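Local structure of Alpha/beta hydrolase fold protein (Chitinophaga pinensis, 4PW0) at residues 274-277 and 278-282; 109-112 and 113-116; 238-241 and 242-246. The protein is probably a serine hydrolase of the alpha/beta hydrolase fold, its natural substrate not being established. One frame throughout, in Å; residues are numbered along the deposited sequence. Where two conformers were deposited one is given.

Interaction 1: 274-277 and 278-282; sequences SQTE and YFLDS
Leu-280 settles onto the turn below it through Thr-276. Leu-280 N donates to Thr-276 O at 2.9 Å. Leu-280 CG lies 3.4 Å from the same Thr-276 O. The methyl ends run side by side, Thr-276 CG2 being 4.0 Å from Leu-280 CD1. CG2 reaches this place because it is anti to the threonine N, which leaves OG1 to bond back to Phe-272 O. Next along this close-packed side, Phe-279 N gives a 3.0 Å bond to Gln-275 O, and Thr-276 O sits at the edge of the Phe-279 ring. Ile-131 touches Thr-276, Phe-279 and Leu-280.

The other side is looser. Asp-281, exposed to solvent, bonds Glu-277 O through its N at 2.9 Å. Their side chains come together where Glu-277 CG passes 3.7 Å from Asp-281 OD2. The carboxylate planes differ by 39°, and Glu-277 OE2 stays 4.8 Å from Asp-281 OD2, a like-charge pair whose repulsion is probably eased by the salt bridge from Arg-64 to Asp-281. Tyr-278 packs on Ser-274 of the second subunit. With one flank on strand 127-133 and the other facing solvent and the second subunit, this is an amphipathic C-terminal helix packed on the sheet of an alpha/beta hydrolase.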
ATOM      1  N   SER A 274      -1.712  -8.045  -7.407  1.00 16.37           N
ATOM      2  CA  SER A 274      -2.194  -6.825  -8.052  1.00 16.62           C
ATOM      3  C   SER A 274      -1.270  -5.633  -7.822  1.00 17.43           C
ATOM      4  O   SER A 274      -0.888  -4.889  -8.746  1.00 19.24           O
ATOM      5  CB  SER A 274      -3.578  -6.501  -7.576  1.00 17.62           C
ATOM      6  OG  SER A 274      -4.025  -5.285  -8.167  1.00 21.52           O
ATOM      7  N   GLN A 275      -0.857  -5.503  -6.574  1.00 15.10           N
ATOM      8  CA  GLN A 275       0.035  -4.387  -6.228  1.00 15.22           C
ATOM      9  C   GLN A 275       1.413  -4.520  -6.844  1.00 15.26           C
ATOM     10  O   GLN A 275       1.974  -3.515  -7.361  1.00 16.51           O
ATOM     11  CB  GLN A 275       0.141  -4.263  -4.717  1.00 15.17           C
ATOM     12  CG  GLN A 275      -1.136  -3.836  -4.076  1.00 18.96           C
ATOM     13  CD  GLN A 275      -0.954  -3.504  -2.618  1.00 20.98           C
ATOM     14  OE1 GLN A 275      -0.080  -4.014  -1.962  1.00 21.28           O
ATOM     15  NE2 GLN A 275      -1.874  -2.642  -2.112  1.00 25.36           N
ATOM     16  N   THR A 276       1.970  -5.735  -6.768  1.00 15.27           N
ATOM     17  CA  THR A 276       3.324  -6.032  -7.241  0.60 16.61           C
ATOM     18  C   THR A 276       3.435  -5.959  -8.767  1.00 16.32           C
ATOM     19  O   THR A 276       4.436  -5.458  -9.310  1.00 17.18           O
ATOM     20  CB  THR A 276       3.783  -7.438  -6.736  0.60 16.91           C
ATOM     21  OG1 THR A 276       3.760  -7.438  -5.318  0.60 21.42           O
ATOM     22  CG2 THR A 276       5.198  -7.735  -7.176  0.60 19.83           C
ATOM     23  N   GLU A 277       2.399  -6.443  -9.456  1.00 16.63           N
ATOM     24  CA  GLU A 277       2.400  -6.379 -10.901  1.00 18.38           C
ATOM     25  C   GLU A 277       2.434  -4.930 -11.378  1.00 18.10           C
ATOM     26  O   GLU A 277       3.202  -4.591 -12.305  1.00 19.47           O
ATOM     27  CB  GLU A 277       1.171  -7.138 -11.422  1.00 24.82           C
ATOM     28  CG  GLU A 277       0.913  -7.073 -12.878  1.00 31.45           C
ATOM     29  CD  GLU A 277      -0.299  -7.949 -13.127  1.00 44.36           C
ATOM     30  OE1 GLU A 277      -1.352  -7.726 -12.458  1.00 51.34           O
ATOM     31  OE2 GLU A 277      -0.172  -8.898 -13.912  1.00 47.29           O
ATOM     32  N   TYR A 278       1.637  -4.039 -10.783  1.00 16.99           N
ATOM     33  CA  TYR A 278       1.721  -2.661 -11.122  1.00 18.31           C
ATOM     34  C   TYR A 278       3.106  -2.071 -10.853  1.00 17.62           C
ATOM     35  O   TYR A 278       3.700  -1.335 -11.672  1.00 18.39           O
ATOM     36  CB  TYR A 278       0.616  -1.803 -10.435  1.00 18.72           C
ATOM     37  CG  TYR A 278       0.709  -0.367 -10.839  1.00 18.95           C
ATOM     38  CD1 TYR A 278       0.092   0.086 -12.022  1.00 20.85           C
ATOM     39  CD2 TYR A 278       1.493   0.528 -10.146  1.00 19.10           C
ATOM     40  CE1 TYR A 278       0.266   1.385 -12.416  1.00 21.09           C
ATOM     41  CE2 TYR A 278       1.697   1.829 -10.579  1.00 19.96           C
ATOM     42  CZ  TYR A 278       1.056   2.242 -11.731  1.00 22.03           C
ATOM     43  OH  TYR A 278       1.290   3.531 -12.187  1.00 24.29           O
ATOM     44  N   PHE A 279       3.613  -2.343  -9.650  1.00 16.57           N
ATOM     45  CA  PHE A 279       4.906  -1.845  -9.278  1.00 16.54           C
ATOM     46  C   PHE A 279       5.972  -2.228 -10.318  1.00 17.61           C
ATOM     47  O   PHE A 279       6.710  -1.380 -10.773  1.00 18.58           O
ATOM     48  CB  PHE A 279       5.268  -2.368  -7.894  1.00 16.22           C
ATOM     49  CG  PHE A 279       6.686  -2.074  -7.466  1.00 16.20           C
ATOM     50  CD1 PHE A 279       7.077  -0.783  -7.130  1.00 16.40           C
ATOM     51  CD2 PHE A 279       7.620  -3.081  -7.384  1.00 15.92           C
ATOM     52  CE1 PHE A 279       8.379  -0.516  -6.716  1.00 16.83           C
ATOM     53  CE2 PHE A 279       8.922  -2.833  -6.971  1.00 16.45           C
ATOM     54  CZ  PHE A 279       9.285  -1.552  -6.643  1.00 16.77           C
ATOM     55  N   LEU A 280       6.029  -3.497 -10.666  1.00 16.89           N
ATOM     56  CA  LEU A 280       7.063  -3.952 -11.612  1.00 17.86           C
ATOM     57  C   LEU A 280       6.842  -3.438 -13.027  1.00 18.93           C
ATOM     58  O   LEU A 280       7.828  -3.050 -13.678  1.00 20.83           O
ATOM     59  CB  LEU A 280       7.139  -5.456 -11.617  1.00 17.77           C
ATOM     60  CG  LEU A 280       7.619  -6.090 -10.316  1.00 18.01           C
ATOM     61  CD1 LEU A 280       7.559  -7.591 -10.448  1.00 20.40           C
ATOM     62  CD2 LEU A 280       9.026  -5.629  -9.927  1.00 19.05           C
ATOM     63  N   ASP A 281       5.590  -3.393 -13.467  1.00 18.41           N
ATOM     64  CA  ASP A 281       5.355  -3.030 -14.861  0.60 18.91           C
ATOM     65  C   ASP A 281       5.342  -1.543 -15.090  1.00 20.43           C
ATOM     66  O   ASP A 281       5.706  -1.101 -16.191  1.00 24.45           O
ATOM     67  CB  ASP A 281       4.095  -3.710 -15.375  0.60 23.50           C
ATOM     68  CG  ASP A 281       4.261  -5.204 -15.471  0.60 30.32           C
ATOM     69  OD1 ASP A 281       5.423  -5.661 -15.539  0.60 32.55           O
ATOM     70  OD2 ASP A 281       3.243  -5.927 -15.466  0.60 34.45           O
ATOM     71  N   SER A 282       4.984  -0.755 -14.060  1.00 19.20           N
ATOM     72  CA  SER A 282       4.668   0.631 -14.294  1.00 20.57           C
ATOM     73  C   SER A 282       5.278   1.687 -13.398  1.00 22.04           C
ATOM     74  O   SER A 282       5.385   2.840 -13.821  1.00 24.07           O
ATOM     75  CB  SER A 282       3.148   0.769 -14.273  1.00 22.39           C
ATOM     76  OG  SER A 282       2.510   0.053 -15.314  1.00 25.90           O
TER

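Interaction 2: 109-112 and 113-116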
ATOM      1  N   PHE A 109      11.366 -12.511   0.607  1.00 14.12           N
ATOM      2  CA  PHE A 109      10.459 -12.722   1.735  1.00 13.33           C
ATOM      3  C   PHE A 109      11.268 -13.167   2.950  1.00 13.47           C
ATOM      4  O   PHE A 109      12.016 -14.138   2.875  1.00 14.57           O
ATOM      5  CB  PHE A 109       9.439 -13.799   1.339  1.00 14.05           C
ATOM      6  CG  PHE A 109       8.469 -14.214   2.453  1.00 14.55           C
ATOM      7  CD1 PHE A 109       7.947 -13.282   3.325  1.00 14.47           C
ATOM      8  CD2 PHE A 109       8.049 -15.538   2.567  1.00 14.91           C
ATOM      9  CE1 PHE A 109       7.062 -13.658   4.324  1.00 15.76           C
ATOM     10  CE2 PHE A 109       7.135 -15.907   3.532  1.00 17.33           C
ATOM     11  CZ  PHE A 109       6.647 -14.960   4.422  1.00 15.60           C
ATOM     12  N   SER A 110      11.130 -12.440   4.071  1.00 13.41           N
ATOM     13  CA  SER A 110      11.700 -12.823   5.371  1.00 14.03           C
ATOM     14  C   SER A 110      13.251 -12.827   5.223  1.00 14.69           C
ATOM     15  O   SER A 110      13.803 -11.795   4.815  1.00 14.53           O
ATOM     16  CB  SER A 110      11.085 -14.126   5.828  1.00 15.41           C
ATOM     17  OG  SER A 110      11.641 -14.468   7.092  1.00 16.97           O
ATOM     18  N   LEU A 111      13.933 -13.942   5.476  1.00 14.53           N
ATOM     19  CA  LEU A 111      15.366 -14.025   5.217  1.00 14.98           C
ATOM     20  C   LEU A 111      15.729 -13.511   3.817  1.00 14.56           C
ATOM     21  O   LEU A 111      16.710 -12.777   3.633  1.00 15.52           O
ATOM     22  CB  LEU A 111      15.769 -15.484   5.358  1.00 17.20           C
ATOM     23  CG  LEU A 111      17.186 -15.821   4.942  1.00 17.92           C
ATOM     24  CD1 LEU A 111      18.194 -15.063   5.763  1.00 19.18           C
ATOM     25  CD2 LEU A 111      17.401 -17.326   5.086  1.00 20.35           C
ATOM     26  N   GLY A 112      14.920 -13.866   2.811  1.00 13.52           N
ATOM     27  CA  GLY A 112      15.150 -13.384   1.488  1.00 14.40           C
ATOM     28  C   GLY A 112      15.075 -11.876   1.361  1.00 14.70           C
ATOM     29  O   GLY A 112      15.750 -11.277   0.515  1.00 15.64           O
ATOM     30  N   GLY A 113      14.238 -11.251   2.196  1.00 14.50           N
ATOM     31  CA  GLY A 113      14.172  -9.809   2.243  1.00 15.36           C
ATOM     32  C   GLY A 113      15.429  -9.163   2.803  1.00 15.73           C
ATOM     33  O   GLY A 113      15.705  -7.985   2.506  1.00 17.17           O
ATOM     34  N   PHE A 114      16.177  -9.874   3.634  1.00 14.43           N
ATOM     35  CA  PHE A 114      17.487  -9.379   4.079  1.00 14.35           C
ATOM     36  C   PHE A 114      18.501  -9.482   2.923  1.00 15.76           C
ATOM     37  O   PHE A 114      19.250  -8.522   2.621  1.00 16.36           O
ATOM     38  CB  PHE A 114      18.064 -10.233   5.213  1.00 15.29           C
ATOM     39  CG  PHE A 114      17.217 -10.363   6.443  1.00 14.62           C
ATOM     40  CD1 PHE A 114      16.171  -9.503   6.743  1.00 15.21           C
ATOM     41  CD2 PHE A 114      17.489 -11.375   7.328  1.00 15.55           C
ATOM     42  CE1 PHE A 114      15.391  -9.689   7.883  1.00 15.12           C
ATOM     43  CE2 PHE A 114      16.750 -11.547   8.472  1.00 15.93           C
ATOM     44  CZ  PHE A 114      15.710 -10.716   8.781  1.00 14.91           C
ATOM     45  N   ILE A 115      18.462 -10.599   2.206  1.00 14.85           N
ATOM     46  CA  ILE A 115      19.390 -10.834   1.086  1.00 15.42           C
ATOM     47  C   ILE A 115      19.200  -9.780   0.003  1.00 16.15           C
ATOM     48  O   ILE A 115      20.195  -9.246  -0.537  1.00 17.67           O
ATOM     49  CB  ILE A 115      19.225 -12.267   0.535  1.00 16.98           C
ATOM     50  CG1 ILE A 115      19.737 -13.294   1.557  1.00 16.52           C
ATOM     51  CG2 ILE A 115      19.997 -12.449  -0.787  1.00 18.09           C
ATOM     52  CD1 ILE A 115      19.318 -14.733   1.282  1.00 17.99           C
ATOM     53  N   VAL A 116      17.963  -9.405  -0.328  1.00 16.26           N
ATOM     54  CA  VAL A 116      17.808  -8.435  -1.433  1.00 15.79           C
ATOM     55  C   VAL A 116      18.318  -7.062  -1.023  1.00 16.60           C
ATOM     56  O   VAL A 116      18.794  -6.333  -1.873  1.00 18.21           O
ATOM     57  CB  VAL A 116      16.370  -8.351  -1.969  1.00 17.11           C
ATOM     58  CG1 VAL A 116      15.948  -9.712  -2.532  1.00 17.58           C
ATOM     59  CG2 VAL A 116      15.346  -7.857  -0.939  1.00 16.98           C
TER
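Leu-111 O receives Ile-115 N at 3.1 Å in a bond lying in the carbonyl plane, and Gly-112 O takes Val-116 N at 3.0 Å; together they continue the i to i+4 ladder of helix 111-122. That ladder opens one residue earlier, where Ser-110 O is shared: Phe-114 N reaches it at 3.3 Å in its carbonyl plane, while Gly-113 N approaches to 2.7 Å but at so bent an angle that the bond is weak. Ser-110 is the N-cap residue, yet it makes no capping bond through its side chain. Its backbone, at phi 64° and psi -122°, takes the strained turn between strand 104-109 and the helix that is characteristic of the nucleophile elbow. With Gly-108 and Gly-112 flanking it in a GxSxG pattern, and His-262 touching its side chain, Ser-110 is probably the nucleophile.

Farther out, the Phe-114 ring lies with one face over this turn, Ser-110 O standing 3.8 Å above its plane near the rim. A chi1 of -57° sets CG beside the phenylalanine N and brings the ring back over the first turn. Leu-111 crosses it at about a right angle, CD1 touching Phe-114 CD2 at 4.1 Å, and Leu-111 CG meets Ile-115 CD1 more loosely at 4.4 Å. Met-88 of helix 85-98 packs on both Leu-111 and Ile-115, and Trp-210 stacks on the Phe-114 ring.

Interaction 3: 238-241 and 242-246; sequences DTYN and SYELF
Ser-242 N bonds Thr-239 O at 2.9 Å, coming in from above the carbonyl plane, and Ser-242 OG donates to a water that in turn donates to Asp-238 O. Asp-238 OD1 caps the same turn through Tyr-240 N. Tyr-243 follows, its ring edge directed at the face of Tyr-240 in an offset edge-to-face pair with planes at 69°. The two ring centroids are 5.5 Å apart. Tyr-243 CD2 lies 3.4 Å from Tyr-240 CE1. Glu-244 binds Tyr-240 O through its N at 2.9 Å. Its chain, bent at chi2 (-75°), brings OE2 to the edge of the Tyr-240 ring, 3.5 Å from CE2, with the carboxylate almost perpendicular to the ring; OE1 bonds Gln-248. An alanine in place of Tyr-240 would probably leave the Tyr-243 edge without its aromatic face, the Glu-244 chain freer to turn and Lys-247 without the hydroxyl it bonds. Leu-245 N then reaches Asn-241 O at 3.0 Å. Helix 240-248 thus lies on the sheet, Ser-242 against strands 226-231 and 252-257 and Phe-246 on Leu-254, while Tyr-243 and Phe-246 touch Leu-256 of the second subunit.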
ATOM      1  N   ASP A 238       8.568  -7.338  13.628  1.00 13.84           N
ATOM      2  CA  ASP A 238       7.895  -6.100  14.134  1.00 15.11           C
ATOM      3  C   ASP A 238       7.392  -5.302  12.905  1.00 13.52           C
ATOM      4  O   ASP A 238       8.196  -4.784  12.126  1.00 14.66           O
ATOM      5  CB  ASP A 238       8.821  -5.264  15.043  1.00 14.99           C
ATOM      6  CG  ASP A 238       8.099  -4.108  15.722  1.00 17.93           C
ATOM      7  OD1 ASP A 238       7.003  -3.705  15.288  1.00 17.33           O
ATOM      8  OD2 ASP A 238       8.628  -3.641  16.767  1.00 22.65           O
ATOM      9  N   THR A 239       6.091  -5.181  12.771  1.00 13.52           N
ATOM     10  CA  THR A 239       5.522  -4.409  11.696  1.00 14.31           C
ATOM     11  C   THR A 239       6.135  -3.017  11.603  1.00 14.54           C
ATOM     12  O   THR A 239       6.325  -2.509  10.496  1.00 14.67           O
ATOM     13  CB  THR A 239       4.018  -4.376  11.843  1.00 14.68           C
ATOM     14  OG1 THR A 239       3.532  -5.706  11.609  1.00 15.19           O
ATOM     15  CG2 THR A 239       3.350  -3.396  10.877  1.00 14.96           C
ATOM     16  N   TYR A 240       6.436  -2.382  12.741  1.00 13.99           N
ATOM     17  CA  TYR A 240       6.976  -1.029  12.676  1.00 15.33           C
ATOM     18  C   TYR A 240       8.282  -0.946  11.941  1.00 14.67           C
ATOM     19  O   TYR A 240       8.614   0.078  11.332  1.00 15.75           O
ATOM     20  CB  TYR A 240       7.124  -0.454  14.092  1.00 18.59           C
ATOM     21  CG  TYR A 240       7.433   1.018  14.073  1.00 19.28           C
ATOM     22  CD1 TYR A 240       6.462   1.937  13.885  1.00 22.08           C
ATOM     23  CD2 TYR A 240       8.727   1.431  14.176  1.00 23.78           C
ATOM     24  CE1 TYR A 240       6.750   3.290  13.826  1.00 27.75           C
ATOM     25  CE2 TYR A 240       9.060   2.784  14.101  1.00 27.28           C
ATOM     26  CZ  TYR A 240       8.056   3.700  13.945  1.00 25.29           C
ATOM     27  OH  TYR A 240       8.327   5.053  13.867  1.00 35.78           O
ATOM     28  N   ASN A 241       9.029  -2.041  11.923  1.00 14.30           N
ATOM     29  CA  ASN A 241      10.276  -2.059  11.151  1.00 14.64           C
ATOM     30  C   ASN A 241      10.089  -1.947   9.633  1.00 14.83           C
ATOM     31  O   ASN A 241      11.034  -1.573   8.917  1.00 15.95           O
ATOM     32  CB  ASN A 241      11.147  -3.239  11.520  1.00 14.78           C
ATOM     33  CG  ASN A 241      11.780  -3.046  12.868  1.00 15.45           C
ATOM     34  OD1 ASN A 241      12.183  -1.916  13.221  1.00 17.70           O
ATOM     35  ND2 ASN A 241      11.910  -4.122  13.615  1.00 15.26           N
ATOM     36  N   SER A 242       8.883  -2.241   9.141  1.00 13.96           N
ATOM     37  CA  SER A 242       8.579  -1.998   7.745  1.00 13.92           C
ATOM     38  C   SER A 242       8.283  -0.520   7.506  1.00 14.26           C
ATOM     39  O   SER A 242       8.631   0.028   6.429  1.00 15.17           O
ATOM     40  CB  SER A 242       7.442  -2.894   7.272  1.00 14.53           C
ATOM     41  OG  SER A 242       7.889  -4.251   7.182  1.00 14.16           O
ATOM     42  N   TYR A 243       7.636   0.120   8.466  1.00 14.07           N
ATOM     43  CA  TYR A 243       7.539   1.581   8.441  0.60 14.22           C
ATOM     44  C   TYR A 243       8.929   2.214   8.489  1.00 15.89           C
ATOM     45  O   TYR A 243       9.215   3.169   7.756  1.00 16.83           O
ATOM     46  CB  TYR A 243       6.617   2.100   9.539  0.60 15.52           C
ATOM     47  CG  TYR A 243       6.357   3.594   9.503  0.60 17.28           C
ATOM     48  CD1 TYR A 243       5.977   4.211   8.359  0.60 17.65           C
ATOM     49  CD2 TYR A 243       6.565   4.381  10.615  0.60 19.44           C
ATOM     50  CE1 TYR A 243       5.745   5.540   8.300  0.60 17.97           C
ATOM     51  CE2 TYR A 243       6.366   5.739  10.557  0.60 20.10           C
ATOM     52  CZ  TYR A 243       5.916   6.291   9.369  0.60 20.05           C
ATOM     53  OH  TYR A 243       5.639   7.616   9.259  0.60 19.67           O
ATOM     54  N   GLU A 244       9.842   1.659   9.292  1.00 16.01           N
ATOM     55  CA  GLU A 244      11.223   2.144   9.298  0.60 16.50           C
ATOM     56  C   GLU A 244      11.899   2.010   7.951  1.00 16.97           C
ATOM     57  O   GLU A 244      12.583   2.941   7.494  1.00 18.16           O
ATOM     58  CB  GLU A 244      12.093   1.422  10.346  0.60 18.21           C
ATOM     59  CG  GLU A 244      11.830   1.891  11.759  0.60 20.26           C
ATOM     60  CD  GLU A 244      12.439   3.258  12.060  0.60 22.92           C
ATOM     61  OE1 GLU A 244      13.064   3.859  11.139  0.60 28.93           O
ATOM     62  OE2 GLU A 244      12.306   3.715  13.214  0.60 28.14           O
ATOM     63  N   LEU A 245      11.721   0.875   7.279  1.00 15.82           N
ATOM     64  CA  LEU A 245      12.239   0.725   5.919  1.00 15.44           C
ATOM     65  C   LEU A 245      11.707   1.833   5.026  1.00 15.98           C
ATOM     66  O   LEU A 245      12.458   2.459   4.250  1.00 16.19           O
ATOM     67  CB  LEU A 245      11.935  -0.662   5.303  1.00 16.21           C
ATOM     68  CG  LEU A 245      12.782  -1.839   5.795  1.00 19.05           C
ATOM     69  CD1 LEU A 245      12.142  -3.134   5.391  1.00 19.13           C
ATOM     70  CD2 LEU A 245      14.208  -1.750   5.246  1.00 22.05           C
ATOM     71  N   PHE A 246      10.413   2.064   5.078  1.00 14.91           N
ATOM     72  CA  PHE A 246       9.767   3.086   4.253  1.00 15.40           C
ATOM     73  C   PHE A 246      10.333   4.489   4.569  1.00 15.68           C
ATOM     74  O   PHE A 246      10.602   5.285   3.644  1.00 16.35           O
ATOM     75  CB  PHE A 246       8.253   3.096   4.516  1.00 15.72           C
ATOM     76  CG  PHE A 246       7.533   4.271   3.902  1.00 14.63           C
ATOM     77  CD1 PHE A 246       7.225   4.305   2.548  1.00 15.30           C
ATOM     78  CD2 PHE A 246       7.201   5.357   4.692  1.00 15.41           C
ATOM     79  CE1 PHE A 246       6.633   5.422   1.988  1.00 15.03           C
ATOM     80  CE2 PHE A 246       6.612   6.464   4.132  1.00 15.81           C
ATOM     81  CZ  PHE A 246       6.319   6.485   2.768  1.00 14.90           C
TER
HETATM   82  O   HOH W   1       8.646  -5.531   9.488  1.00 14.83           O

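In the fold
Along the chain the order is interaction 2, interaction 3, interaction 1, each the local packing of one helix: 111-122, 240-248 and 269-282. Their centres lie about 14 Å (2 to 3), 19 Å (1 to 2) and 21 Å (1 to 3) apart, and none touches another. The central mixed sheet joins them: helices 111-122 and 269-282 pack on alternate residues of strand 127-133, Ile-130 and Ile-132 for the former, Ile-131 for the latter, which is consistent with opposite faces. Interaction 2 holds the probable nucleophile near the chain centre; interaction 3 lies close to the putative triad, Thr-239 OG1 bonding the backbone N of Asp-234. Interactions 1 and 3, farther out, both meet the second subunit.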